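Long-range contacts in peptidase (Yersinia bercovieri, PDB 5NYW), which is of unknown function but belongs to the proteasome beta-subunit family of Ntn hydrolases and is probably an N-terminal-threonine peptidase, assembled here from fourteen chains: residues T1-M6 and F14-R19; L127-P132 and F146-S151; P156-V161 and M172-I177. All blocks are in the same frame, centred on the assembly; numbering follows the deposited sequence.

Contact 1: residues T1-M6 and F14-R19; sequences TYCVAM and FASDSR
Asp17 turns its carboxylate onto Thr1 and Tyr2, with CG between its own backbone N and carbonyl carbon (chi1 82°). OD1 accepts from Tyr2 N at 2.7 Å, the donor standing above the carboxylate plane, 60° out of it. OD2 makes a weak hydrogen bond and salt bridge with Thr1 N at 3.3 Å and also takes Arg19 N in an Asx turn, so one side chain meets the chain terminus, if only weakly, and closes its own turn. Further along, the strands run antiparallel. Val4 and Ala15 form a hydrogen-bonded pair, Val4 N to Ala15 O measuring 2.7 Å, and Val4 CG1 lies 3.6 Å from Ala15 CB. On the other face, Ala5 CB meets the Phe14 ring obliquely, 3.5 Å from Phe14 CD1, while Ser16 OG is held by Gln47 and the Lys32 carbonyl. An N-terminal threonine whose OG1 bonds Lys32 NZ, with Asp17 beside it, is consistent with the active centre of proteasome-type Ntn hydrolases. Strands 145-149 and 193-199 extend the sheet beyond this hairpin; Thr1, Cys3, Ala5 and Phe14 pack on strand 42-50, Tyr2 and Met6 on helix 168-185.

Contact 2: residues L127-P132 and F146-S151; sequences LFHIYP and FQIGES
Phe146 turns one face of its ring to His129 CB and packs against Leu127, losing more surface than any other residue here. His129 CB sits over that face, 3.8 Å from the Phe146 centroid and close to the ring normal, a CH-pi contact. The ring edge faces the backbone of the partner strand: Leu127 O lies near the ring plane, 3.8 Å from Phe146 CE2. Leu127 CG comes alongside, 3.9 Å from Phe146 CD2, the two side chains running antiparallel past one another. The imidazole of His129 then completes a T-shaped pair, its edge toward the Phe146 face, with centroids 5.8 Å apart and planes at 65°.

Gln147 sets out from the backbone away from the partner strand, and its NE2 is bonded to Tyr2 OH. Ile148 returns to the contact: its CG2 lies over one face of the His129 ring, 4.2 Å from the centroid. Tyr131 CE1 lies over the opposite imidazole face, offset toward its rim, 3.7 Å above the plane. His129 CG is anti to the backbone N (chi1 173°), which carries the ring outward to Ile148, where its NE2 bonds Asn113 OD1. That bond and the contacts on both faces should limit rotation of the ring. From Gly149 the chain leaves the partner, and Glu150 forms a salt bridge with Lys152 of a neighbouring subunit.

With axes 8.1 Å apart and inclined at 33°, the strands belong to different sheets that face each other, as in the central sandwich of the Ntn-hydrolase fold. Strand 145-149 pairs with strand 2-7, whereas strand 126-130 lies between strands 112-120 and 136-138. Leu115 and Ile137 extend the apolar layer around Phe146, and Phe128 and Ile130 reach helix 80-98 on the other face of their sheet.

Contact 3: residues P156-V161 and M172-I177; sequences PIIDRV and MQCALI
Cys174 pushes its sulfur into the angle formed by Ile157, Ile158 and Val161, and the evidence is a cluster of distances around one atom. Cys174 SG lies 3.5 Å from Val161 CG2, in the shortest approach between the two helical segments. The same sulfur is 3.8 Å from Ile158 CA, so it reaches the backbone of the facing helix as well as its side chains. Ile158 CG1 stands alongside at 4.0 Å from Cys174 SG, and the carbonyl of Ile157 flanks the sulfur, its O atom 4.1 Å from Cys174 SG. The thiol gets there because SG is anti to the backbone N (chi1 175°), although CB itself points neither straight at the partner nor away from it.

One helical turn further on, Ile177 takes over. Its CG2 branch meets Ile157 CG1 at 4.1 Å, the two side chains crossing at about a right angle, so the contact is made by one branch of each. The touching residues, Ile157, Ile158 and Val161 on one side and Cys174 and Ile177 on the other, follow helical spacing and place one stripe of each helix against the other. The contacts between side chains are all apolar; the carbonyl O of Ile157 adds a polar backbone atom near the sulfur.

Around this seam, Trp225 of helix 216-234 touches both Ile157 and Ile177, while Tyr2 and Val4 of strand 2-7 lie against Ile158. Outward, Arg160 forms a salt bridge with Asp180 of a neighbouring subunit, so the shorter helix also takes part in the assembly.

The axes are 9.3 Å apart at their closest and inclined at 154°, which makes this a nearly antiparallel helix pair. It packs on the sheet containing strands 2-7 and 145-149, an outer helical layer of the four-layer alpha-beta-beta-alpha sandwich of Ntn hydrolases.

How the contacts relate
Together the contacts sample successive layers of one sandwich. Contact 1 is central, about 4 Å from the chain centre, and its strand 2-7 pairs with strand 145-149 of contact 2; their contact centres are about 10 Å apart. Thr1 O lies 2.8 Å from Glu150 N, a probable hydrogen bond that ties the presumed active-site terminus to the end of contact 2. A bound PEG lies about 12 Å from the side chain of Ser16. Contact 3 lies on the sheet face turned away from the second sheet, about 13 Å from contact 1 between centres, and Met6 CE reaches Cys174 SG at 4.0 Å. Contacts 2 and 3 have centres about 16 Å apart, yet Gln147 NE2 touches Ile158 CD1 at 3.7 Å.

Contact 1: residues T1-M6 and F14-R19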
ATOM      1  N   THR L   1     -40.848 -11.399  -6.470  1.00 67.19           N
ATOM      2  CA  THR L   1     -40.067 -12.122  -5.473  1.00 62.29           C
ATOM      3  C   THR L   1     -40.447 -11.666  -4.045  1.00 66.52           C
ATOM      4  O   THR L   1     -40.148 -10.546  -3.608  1.00 64.81           O
ATOM      5  CB  THR L   1     -38.539 -11.948  -5.717  1.00 60.58           C
ATOM      6  OG1 THR L   1     -38.186 -12.480  -7.003  1.00 61.91           O
ATOM      7  CG2 THR L   1     -37.751 -12.692  -4.684  1.00 65.12           C
ATOM      8  N   TYR L   2     -41.097 -12.569  -3.318  1.00 57.40           N
ATOM      9  CA  TYR L   2     -41.442 -12.351  -1.923  1.00 56.55           C
ATOM     10  C   TYR L   2     -41.392 -13.690  -1.154  1.00 53.70           C
ATOM     11  O   TYR L   2     -42.031 -14.672  -1.532  1.00 52.00           O
ATOM     12  CB  TYR L   2     -42.830 -11.693  -1.818  1.00 46.24           C
ATOM     13  CG  TYR L   2     -43.383 -11.632  -0.416  1.00 45.73           C
ATOM     14  CD1 TYR L   2     -42.576 -11.267   0.649  1.00 45.93           C
ATOM     15  CD2 TYR L   2     -44.711 -11.929  -0.156  1.00 49.85           C
ATOM     16  CE1 TYR L   2     -43.058 -11.216   1.923  1.00 48.59           C
ATOM     17  CE2 TYR L   2     -45.214 -11.869   1.131  1.00 56.46           C
ATOM     18  CZ  TYR L   2     -44.377 -11.514   2.169  1.00 55.51           C
ATOM     19  OH  TYR L   2     -44.843 -11.442   3.466  1.00 54.67           O
ATOM     20  N   CYS L   3     -40.596 -13.732  -0.091  1.00 53.60           N
ATOM     21  CA  CYS L   3     -40.504 -14.917   0.751  1.00 48.70           C
ATOM     22  C   CYS L   3     -40.682 -14.552   2.218  1.00 57.36           C
ATOM     23  O   CYS L   3     -40.236 -13.500   2.658  1.00 47.45           O
ATOM     24  CB  CYS L   3     -39.158 -15.631   0.551  1.00 49.10           C
ATOM     25  SG  CYS L   3     -38.735 -16.092  -1.171  1.00 50.88           S
ATOM     26  N   VAL L   4     -41.358 -15.411   2.972  1.00 68.50           N
ATOM     27  CA  VAL L   4     -41.508 -15.179   4.402  1.00 64.50           C
ATOM     28  C   VAL L   4     -41.283 -16.491   5.149  1.00 49.17           C
ATOM     29  O   VAL L   4     -41.628 -17.569   4.663  1.00 43.67           O
ATOM     30  CB  VAL L   4     -42.909 -14.556   4.767  1.00 51.09           C
ATOM     31  CG1 VAL L   4     -44.077 -15.422   4.278  1.00 39.04           C
ATOM     32  CG2 VAL L   4     -43.023 -14.285   6.278  1.00 51.37           C
ATOM     33  N   ALA L   5     -40.672 -16.393   6.321  1.00 46.47           N
ATOM     34  CA  ALA L   5     -40.488 -17.554   7.169  1.00 54.75           C
ATOM     35  C   ALA L   5     -40.808 -17.163   8.593  1.00 53.75           C
ATOM     36  O   ALA L   5     -40.437 -16.089   9.041  1.00 64.38           O
ATOM     37  CB  ALA L   5     -39.071 -18.086   7.050  1.00 61.05           C
ATOM     38  N   MET L   6     -41.488 -18.050   9.303  1.00 57.63           N
ATOM     39  CA  MET L   6     -41.925 -17.789  10.660  1.00 55.97           C
ATOM     40  C   MET L   6     -41.438 -18.877  11.612  1.00 67.80           C
ATOM     41  O   MET L   6     -41.577 -20.068  11.319  1.00 80.18           O
ATOM     42  CB  MET L   6     -43.453 -17.701  10.721  1.00 57.63           C
ATOM     43  CG  MET L   6     -44.061 -16.653   9.819  1.00 62.77           C
ATOM     44  SD  MET L   6     -45.828 -16.901   9.551  1.00 65.69           S
ATOM     45  CE  MET L   6     -46.277 -15.412   8.664  1.00 46.95           C
ATOM     46  N   PHE L  14     -43.208 -21.521   6.146  1.00 51.75           N
ATOM     47  CA  PHE L  14     -42.508 -20.856   5.044  1.00 52.83           C
ATOM     48  C   PHE L  14     -43.436 -20.510   3.887  1.00 49.79           C
ATOM     49  O   PHE L  14     -44.317 -21.304   3.536  1.00 60.25           O
ATOM     50  CB  PHE L  14     -41.375 -21.733   4.509  1.00 51.74           C
ATOM     51  CG  PHE L  14     -40.406 -22.182   5.551  1.00 45.46           C
ATOM     52  CD1 PHE L  14     -39.301 -21.413   5.861  1.00 51.66           C
ATOM     53  CD2 PHE L  14     -40.591 -23.369   6.224  1.00 50.73           C
ATOM     54  CE1 PHE L  14     -38.395 -21.817   6.826  1.00 58.99           C
ATOM     55  CE2 PHE L  14     -39.677 -23.782   7.189  1.00 51.60           C
ATOM     56  CZ  PHE L  14     -38.587 -23.007   7.489  1.00 54.20           C
ATOM     57  N   ALA L  15     -43.229 -19.348   3.271  1.00 43.88           N
ATOM     58  CA  ALA L  15     -43.961 -19.030   2.035  1.00 42.36           C
ATOM     59  C   ALA L  15     -43.130 -18.231   1.025  1.00 52.99           C
ATOM     60  O   ALA L  15     -42.522 -17.213   1.361  1.00 59.30           O
ATOM     61  CB  ALA L  15     -45.215 -18.291   2.363  1.00 43.32           C
ATOM     62  N   SER L  16     -43.121 -18.707  -0.217  1.00 48.02           N
ATOM     63  CA  SER L  16     -42.434 -18.028  -1.302  1.00 49.61           C
ATOM     64  C   SER L  16     -43.283 -17.930  -2.556  1.00 58.53           C
ATOM     65  O   SER L  16     -43.954 -18.895  -2.944  1.00 54.00           O
ATOM     66  CB  SER L  16     -41.139 -18.767  -1.658  1.00 50.59           C
ATOM     67  OG  SER L  16     -40.208 -18.725  -0.598  1.00 50.91           O
ATOM     68  N   ASP L  17     -43.191 -16.793  -3.239  1.00 56.63           N
ATOM     69  CA  ASP L  17     -43.796 -16.689  -4.559  1.00 66.37           C
ATOM     70  C   ASP L  17     -42.799 -17.267  -5.570  1.00 54.31           C
ATOM     71  O   ASP L  17     -41.816 -17.898  -5.183  1.00 55.41           O
ATOM     72  CB  ASP L  17     -44.180 -15.238  -4.910  1.00 60.62           C
ATOM     73  CG  ASP L  17     -43.013 -14.430  -5.437  1.00 67.36           C
ATOM     74  OD1 ASP L  17     -41.904 -14.558  -4.885  1.00 75.10           O
ATOM     75  OD2 ASP L  17     -43.191 -13.685  -6.427  1.00 69.38           O
ATOM     76  N   SER L  18     -43.053 -17.061  -6.856  1.00 49.14           N
ATOM     77  CA  SER L  18     -42.166 -17.603  -7.861  1.00 48.53           C
ATOM     78  C   SER L  18     -41.882 -16.647  -9.009  1.00 53.86           C
ATOM     79  O   SER L  18     -41.015 -16.932  -9.837  1.00 60.58           O
ATOM     80  CB  SER L  18     -42.745 -18.909  -8.409  1.00 61.20           C
ATOM     81  OG  SER L  18     -44.033 -18.715  -8.969  1.00 61.67           O
ATOM     82  N   ARG L  19     -42.562 -15.502  -9.051  1.00 56.77           N
ATOM     83  CA  ARG L  19     -42.368 -14.604 -10.186  1.00 49.40           C
ATOM     84  C   ARG L  19     -40.979 -14.014 -10.069  1.00 49.02           C
ATOM     85  O   ARG L  19     -40.619 -13.405  -9.071  1.00 59.44           O
ATOM     86  CB  ARG L  19     -43.458 -13.523 -10.246  1.00 46.15           C
ATOM     87  CG  ARG L  19     -43.373 -12.641 -11.496  1.00 53.76           C
ATOM     88  CD  ARG L  19     -44.643 -11.812 -11.715  1.00 51.08           C
ATOM     89  NE  ARG L  19     -45.750 -12.685 -12.122  1.00 68.76           N
ATOM     90  CZ  ARG L  19     -47.024 -12.311 -12.264  1.00 74.10           C
ATOM     91  NH1 ARG L  19     -47.394 -11.052 -12.051  1.00 68.70           N
ATOM     92  NH2 ARG L  19     -47.935 -13.205 -12.636  1.00 77.49           N
TER

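Contact 2: residues L127-P132 and F146-S151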
ATOM      1  N   LEU L 127     -34.046 -20.205  12.812  1.00 63.56           N
ATOM      2  CA  LEU L 127     -34.346 -19.459  11.587  1.00 57.48           C
ATOM      3  C   LEU L 127     -33.379 -18.287  11.427  1.00 48.92           C
ATOM      4  O   LEU L 127     -33.207 -17.519  12.364  1.00 54.02           O
ATOM      5  CB  LEU L 127     -35.785 -18.943  11.616  1.00 55.27           C
ATOM      6  CG  LEU L 127     -36.213 -17.969  10.513  1.00 57.31           C
ATOM      7  CD1 LEU L 127     -36.128 -18.624   9.155  1.00 56.07           C
ATOM      8  CD2 LEU L 127     -37.610 -17.388  10.773  1.00 48.09           C
ATOM      9  N   PHE L 128     -32.744 -18.161  10.257  1.00 50.08           N
ATOM     10  CA  PHE L 128     -31.769 -17.089   9.994  1.00 46.67           C
ATOM     11  C   PHE L 128     -32.101 -16.261   8.762  1.00 50.72           C
ATOM     12  O   PHE L 128     -32.740 -16.740   7.810  1.00 50.06           O
ATOM     13  CB  PHE L 128     -30.324 -17.620   9.792  1.00 46.81           C
ATOM     14  CG  PHE L 128     -29.720 -18.300  11.009  1.00 53.55           C
ATOM     15  CD1 PHE L 128     -30.125 -19.572  11.401  1.00 53.92           C
ATOM     16  CD2 PHE L 128     -28.806 -17.625  11.801  1.00 48.69           C
ATOM     17  CE1 PHE L 128     -29.577 -20.183  12.517  1.00 51.25           C
ATOM     18  CE2 PHE L 128     -28.277 -18.217  12.925  1.00 48.36           C
ATOM     19  CZ  PHE L 128     -28.661 -19.501  13.286  1.00 51.25           C
ATOM     20  N   HIS L 129     -31.661 -15.006   8.790  1.00 41.51           N
ATOM     21  CA  HIS L 129     -31.653 -14.157   7.608  1.00 48.63           C
ATOM     22  C   HIS L 129     -30.202 -13.881   7.214  1.00 49.21           C
ATOM     23  O   HIS L 129     -29.499 -13.202   7.950  1.00 51.77           O
ATOM     24  CB  HIS L 129     -32.439 -12.847   7.875  1.00 48.13           C
ATOM     25  CG  HIS L 129     -32.352 -11.831   6.774  1.00 56.68           C
ATOM     26  ND1 HIS L 129     -33.052 -10.639   6.810  1.00 72.69           N
ATOM     27  CD2 HIS L 129     -31.636 -11.797   5.626  1.00 53.17           C
ATOM     28  CE1 HIS L 129     -32.786  -9.935   5.729  1.00 61.53           C
ATOM     29  NE2 HIS L 129     -31.920 -10.614   4.994  1.00 53.99           N
ATOM     30  N   ILE L 130     -29.776 -14.375   6.047  1.00 49.89           N
ATOM     31  CA  ILE L 130     -28.411 -14.154   5.544  1.00 52.52           C
ATOM     32  C   ILE L 130     -28.377 -12.945   4.602  1.00 56.58           C
ATOM     33  O   ILE L 130     -29.137 -12.883   3.642  1.00 67.12           O
ATOM     34  CB  ILE L 130     -27.830 -15.400   4.781  1.00 48.92           C
ATOM     35  CG1 ILE L 130     -27.775 -16.650   5.673  1.00 56.64           C
ATOM     36  CG2 ILE L 130     -26.405 -15.144   4.293  1.00 46.23           C
ATOM     37  CD1 ILE L 130     -29.020 -17.491   5.661  1.00 64.83           C
ATOM     38  N   TYR L 131     -27.460 -12.016   4.865  1.00 46.93           N
ATOM     39  CA  TYR L 131     -27.317 -10.767   4.119  1.00 43.30           C
ATOM     40  C   TYR L 131     -26.320 -10.928   2.968  1.00 57.33           C
ATOM     41  O   TYR L 131     -25.588 -11.923   2.937  1.00 69.17           O
ATOM     42  CB  TYR L 131     -26.823  -9.655   5.047  1.00 54.14           C
ATOM     43  CG  TYR L 131     -27.731  -9.248   6.182  1.00 61.82           C
ATOM     44  CD1 TYR L 131     -28.893  -8.514   5.952  1.00 63.66           C
ATOM     45  CD2 TYR L 131     -27.402  -9.562   7.495  1.00 53.48           C
ATOM     46  CE1 TYR L 131     -29.703  -8.136   6.994  1.00 67.61           C
ATOM     47  CE2 TYR L 131     -28.202  -9.184   8.532  1.00 61.25           C
ATOM     48  CZ  TYR L 131     -29.349  -8.473   8.280  1.00 64.48           C
ATOM     49  OH  TYR L 131     -30.138  -8.088   9.330  1.00 78.76           O
ATOM     50  N   PRO L 132     -26.284  -9.963   2.012  1.00 53.12           N
ATOM     51  CA  PRO L 132     -25.286 -10.065   0.922  1.00 55.52           C
ATOM     52  C   PRO L 132     -23.810 -10.132   1.371  1.00 55.78           C
ATOM     53  O   PRO L 132     -23.016 -10.782   0.691  1.00 73.48           O
ATOM     54  CB  PRO L 132     -25.507  -8.775   0.114  1.00 57.86           C
ATOM     55  CG  PRO L 132     -26.913  -8.363   0.406  1.00 53.20           C
ATOM     56  CD  PRO L 132     -27.210  -8.829   1.814  1.00 53.54           C
ATOM     57  N   PHE L 146     -39.018 -13.389   9.379  1.00 40.43           N
ATOM     58  CA  PHE L 146     -38.187 -12.577   8.473  1.00 46.47           C
ATOM     59  C   PHE L 146     -38.851 -12.452   7.114  1.00 47.82           C
ATOM     60  O   PHE L 146     -39.515 -13.379   6.662  1.00 50.34           O
ATOM     61  CB  PHE L 146     -36.803 -13.197   8.267  1.00 47.13           C
ATOM     62  CG  PHE L 146     -35.923 -13.128   9.459  1.00 51.44           C
ATOM     63  CD1 PHE L 146     -35.812 -11.964  10.187  1.00 46.08           C
ATOM     64  CD2 PHE L 146     -35.196 -14.245   9.859  1.00 51.51           C
ATOM     65  CE1 PHE L 146     -34.981 -11.909  11.311  1.00 61.24           C
ATOM     66  CE2 PHE L 146     -34.372 -14.199  10.970  1.00 52.00           C
ATOM     67  CZ  PHE L 146     -34.262 -13.029  11.701  1.00 54.82           C
ATOM     68  N   GLN L 147     -38.659 -11.326   6.440  1.00 58.58           N
ATOM     69  CA  GLN L 147     -39.120 -11.229   5.061  1.00 56.95           C
ATOM     70  C   GLN L 147     -37.954 -10.832   4.147  1.00 56.67           C
ATOM     71  O   GLN L 147     -37.118 -10.012   4.523  1.00 55.01           O
ATOM     72  CB  GLN L 147     -40.242 -10.199   4.925  1.00 58.91           C
ATOM     73  CG  GLN L 147     -41.367 -10.284   5.935  1.00 52.76           C
ATOM     74  CD  GLN L 147     -42.314  -9.093   5.785  1.00 64.32           C
ATOM     75  OE1 GLN L 147     -42.023  -8.008   6.282  1.00 77.19           O
ATOM     76  NE2 GLN L 147     -43.449  -9.295   5.117  1.00 41.50           N
ATOM     77  N   ILE L 148     -37.924 -11.376   2.932  1.00 65.64           N
ATOM     78  CA  ILE L 148     -37.005 -10.896   1.895  1.00 61.98           C
ATOM     79  C   ILE L 148     -37.800 -10.626   0.597  1.00 59.96           C
ATOM     80  O   ILE L 148     -38.910 -11.149   0.420  1.00 57.37           O
ATOM     81  CB  ILE L 148     -35.843 -11.904   1.639  1.00 40.81           C
ATOM     82  CG1 ILE L 148     -36.363 -13.293   1.249  1.00 44.46           C
ATOM     83  CG2 ILE L 148     -34.957 -12.013   2.890  1.00 42.18           C
ATOM     84  CD1 ILE L 148     -35.241 -14.340   0.986  1.00 41.11           C
ATOM     85  N   GLY L 149     -37.248  -9.802  -0.294  1.00 51.80           N
ATOM     86  CA  GLY L 149     -37.948  -9.410  -1.506  1.00 49.11           C
ATOM     87  C   GLY L 149     -38.936  -8.278  -1.266  1.00 52.58           C
ATOM     88  O   GLY L 149     -38.719  -7.431  -0.392  1.00 54.66           O
ATOM     89  N   GLU L 150     -40.028  -8.270  -2.029  1.00 52.55           N
ATOM     90  CA  GLU L 150     -41.047  -7.226  -1.900  1.00 55.42           C
ATOM     91  C   GLU L 150     -41.927  -7.491  -0.691  1.00 57.85           C
ATOM     92  O   GLU L 150     -42.948  -8.165  -0.794  1.00 63.97           O
ATOM     93  CB  GLU L 150     -41.909  -7.144  -3.155  1.00 55.86           C
ATOM     94  CG  GLU L 150     -41.275  -6.390  -4.322  1.00 67.85           C
ATOM     95  CD  GLU L 150     -40.994  -4.908  -4.043  1.00 65.51           C
ATOM     96  OE1 GLU L 150     -41.695  -4.285  -3.224  1.00 59.64           O
ATOM     97  OE2 GLU L 150     -40.066  -4.359  -4.668  1.00 75.52           O
ATOM     98  N   SER L 151     -41.544  -6.931   0.450  1.00 59.78           N
ATOM     99  CA  SER L 151     -42.045  -7.397   1.738  1.00 52.80           C
ATOM    100  C   SER L 151     -42.943  -6.448   2.490  1.00 57.17           C
ATOM    101  O   SER L 151     -43.577  -6.849   3.462  1.00 53.89           O
ATOM    102  CB  SER L 151     -40.878  -7.689   2.654  1.00 48.82           C
ATOM    103  OG  SER L 151     -40.199  -6.466   2.892  1.00 47.71           O
TER

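Contact 3: residues P156-V161 and M172-I177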
ATOM      1  N   PRO L 156     -47.920  -5.498   7.366  1.00 50.63           N
ATOM      2  CA  PRO L 156     -48.943  -5.065   8.330  1.00 55.01           C
ATOM      3  C   PRO L 156     -49.800  -6.183   8.913  1.00 64.31           C
ATOM      4  O   PRO L 156     -50.178  -6.088  10.079  1.00 62.31           O
ATOM      5  CB  PRO L 156     -49.797  -4.097   7.518  1.00 52.64           C
ATOM      6  CG  PRO L 156     -48.848  -3.504   6.540  1.00 51.35           C
ATOM      7  CD  PRO L 156     -47.947  -4.647   6.156  1.00 56.81           C
ATOM      8  N   ILE L 157     -50.159  -7.175   8.107  1.00 59.61           N
ATOM      9  CA  ILE L 157     -50.960  -8.261   8.616  1.00 57.87           C
ATOM     10  C   ILE L 157     -50.133  -9.148   9.557  1.00 63.72           C
ATOM     11  O   ILE L 157     -50.655  -9.658  10.555  1.00 55.17           O
ATOM     12  CB  ILE L 157     -51.565  -9.093   7.486  1.00 51.89           C
ATOM     13  CG1 ILE L 157     -52.535 -10.115   8.064  1.00 48.46           C
ATOM     14  CG2 ILE L 157     -50.476  -9.756   6.668  1.00 51.75           C
ATOM     15  CD1 ILE L 157     -53.631  -9.487   8.922  1.00 48.75           C
ATOM     16  N   ILE L 158     -48.846  -9.317   9.261  1.00 59.74           N
ATOM     17  CA  ILE L 158     -47.987 -10.151  10.105  1.00 54.60           C
ATOM     18  C   ILE L 158     -47.825  -9.508  11.473  1.00 51.94           C
ATOM     19  O   ILE L 158     -47.938 -10.167  12.490  1.00 51.17           O
ATOM     20  CB  ILE L 158     -46.601 -10.384   9.475  1.00 56.62           C
ATOM     21  CG1 ILE L 158     -46.737 -11.174   8.183  1.00 60.22           C
ATOM     22  CG2 ILE L 158     -45.715 -11.190  10.395  1.00 48.86           C
ATOM     23  CD1 ILE L 158     -45.456 -11.294   7.445  1.00 63.40           C
ATOM     24  N   ASP L 159     -47.597  -8.204  11.494  1.00 50.57           N
ATOM     25  CA  ASP L 159     -47.476  -7.487  12.753  1.00 45.11           C
ATOM     26  C   ASP L 159     -48.769  -7.524  13.556  1.00 58.64           C
ATOM     27  O   ASP L 159     -48.741  -7.419  14.780  1.00 84.67           O
ATOM     28  CB  ASP L 159     -47.051  -6.044  12.503  1.00 57.46           C
ATOM     29  CG  ASP L 159     -45.585  -5.923  12.102  1.00 66.47           C
ATOM     30  OD1 ASP L 159     -44.788  -6.813  12.484  1.00 62.63           O
ATOM     31  OD2 ASP L 159     -45.244  -4.951  11.384  1.00 77.14           O
ATOM     32  N   ARG L 160     -49.913  -7.654  12.887  1.00 61.05           N
ATOM     33  CA  ARG L 160     -51.192  -7.601  13.608  1.00 62.48           C
ATOM     34  C   ARG L 160     -51.575  -8.902  14.304  1.00 68.25           C
ATOM     35  O   ARG L 160     -52.133  -8.870  15.403  1.00 74.42           O
ATOM     36  CB  ARG L 160     -52.332  -7.235  12.656  1.00 57.65           C
ATOM     37  CG  ARG L 160     -52.415  -5.777  12.279  1.00 71.76           C
ATOM     38  CD  ARG L 160     -53.630  -5.533  11.390  1.00 77.57           C
ATOM     39  NE  ARG L 160     -53.691  -4.160  10.901  1.00 81.61           N
ATOM     40  CZ  ARG L 160     -54.212  -3.144  11.587  1.00 84.90           C
ATOM     41  NH1 ARG L 160     -54.729  -3.353  12.792  1.00 66.99           N
ATOM     42  NH2 ARG L 160     -54.217  -1.920  11.063  1.00 84.64           N
ATOM     43  N   VAL L 161     -51.250 -10.038  13.684  1.00 58.11           N
ATOM     44  CA  VAL L 161     -51.777 -11.309  14.159  1.00 60.40           C
ATOM     45  C   VAL L 161     -50.725 -12.355  14.556  1.00 68.86           C
ATOM     46  O   VAL L 161     -51.031 -13.265  15.322  1.00 73.36           O
ATOM     47  CB  VAL L 161     -52.717 -11.936  13.103  1.00 59.19           C
ATOM     48  CG1 VAL L 161     -53.735 -10.928  12.629  1.00 71.79           C
ATOM     49  CG2 VAL L 161     -51.937 -12.448  11.932  1.00 63.34           C
ATOM     50  N   MET L 172     -49.523 -20.215   8.882  1.00 50.03           N
ATOM     51  CA  MET L 172     -49.575 -20.403   7.452  1.00 50.46           C
ATOM     52  C   MET L 172     -50.697 -19.548   6.861  1.00 56.61           C
ATOM     53  O   MET L 172     -50.509 -18.922   5.815  1.00 60.97           O
ATOM     54  CB  MET L 172     -49.782 -21.874   7.100  1.00 48.52           C
ATOM     55  CG  MET L 172     -49.889 -22.101   5.590  1.00 52.40           C
ATOM     56  SD  MET L 172     -48.482 -21.415   4.660  1.00 63.15           S
ATOM     57  CE  MET L 172     -47.181 -22.543   5.125  1.00 55.33           C
ATOM     58  N   GLN L 173     -51.832 -19.473   7.559  1.00 50.94           N
ATOM     59  CA  GLN L 173     -52.934 -18.595   7.124  1.00 57.79           C
ATOM     60  C   GLN L 173     -52.495 -17.146   7.022  1.00 58.12           C
ATOM     61  O   GLN L 173     -52.787 -16.463   6.040  1.00 61.80           O
ATOM     62  CB  GLN L 173     -54.129 -18.665   8.078  1.00 48.23           C
ATOM     63  CG  GLN L 173     -54.985 -19.893   7.913  1.00 51.75           C
ATOM     64  CD  GLN L 173     -56.121 -19.953   8.917  1.00 54.03           C
ATOM     65  OE1 GLN L 173     -55.977 -19.550  10.068  1.00 65.28           O
ATOM     66  NE2 GLN L 173     -57.277 -20.420   8.462  1.00 49.73           N
ATOM     67  N   CYS L 174     -51.757 -16.697   8.026  1.00 56.41           N
ATOM     68  CA  CYS L 174     -51.227 -15.349   8.038  1.00 53.98           C
ATOM     69  C   CYS L 174     -50.294 -15.118   6.840  1.00 54.45           C
ATOM     70  O   CYS L 174     -50.412 -14.105   6.156  1.00 54.34           O
ATOM     71  CB  CYS L 174     -50.505 -15.101   9.360  1.00 62.46           C
ATOM     72  SG  CYS L 174     -49.680 -13.521   9.479  1.00 61.12           S
ATOM     73  N   ALA L 175     -49.404 -16.075   6.562  1.00 52.62           N
ATOM     74  CA  ALA L 175     -48.508 -15.987   5.407  1.00 41.80           C
ATOM     75  C   ALA L 175     -49.287 -15.876   4.087  1.00 50.98           C
ATOM     76  O   ALA L 175     -48.915 -15.076   3.227  1.00 51.81           O
ATOM     77  CB  ALA L 175     -47.556 -17.194   5.359  1.00 38.78           C
ATOM     78  N   LEU L 176     -50.362 -16.661   3.936  1.00 53.62           N
ATOM     79  CA  LEU L 176     -51.172 -16.647   2.707  1.00 59.31           C
ATOM     80  C   LEU L 176     -51.870 -15.297   2.458  1.00 65.73           C
ATOM     81  O   LEU L 176     -51.949 -14.833   1.312  1.00 52.79           O
ATOM     82  CB  LEU L 176     -52.239 -17.753   2.738  1.00 47.24           C
ATOM     83  CG  LEU L 176     -51.666 -19.167   2.693  1.00 50.46           C
ATOM     84  CD1 LEU L 176     -52.756 -20.217   2.815  1.00 49.48           C
ATOM     85  CD2 LEU L 176     -50.847 -19.367   1.433  1.00 48.43           C
ATOM     86  N   ILE L 177     -52.375 -14.678   3.524  1.00 58.93           N
ATOM     87  CA  ILE L 177     -52.978 -13.357   3.413  1.00 60.03           C
ATOM     88  C   ILE L 177     -51.909 -12.307   3.079  1.00 48.19           C
ATOM     89  O   ILE L 177     -52.134 -11.424   2.245  1.00 47.41           O
ATOM     90  CB  ILE L 177     -53.739 -12.977   4.708  1.00 63.36           C
ATOM     91  CG1 ILE L 177     -54.891 -13.957   4.944  1.00 55.87           C
ATOM     92  CG2 ILE L 177     -54.259 -11.536   4.642  1.00 58.18           C
ATOM     93  CD1 ILE L 177     -55.480 -13.873   6.328  1.00 62.07           C
TER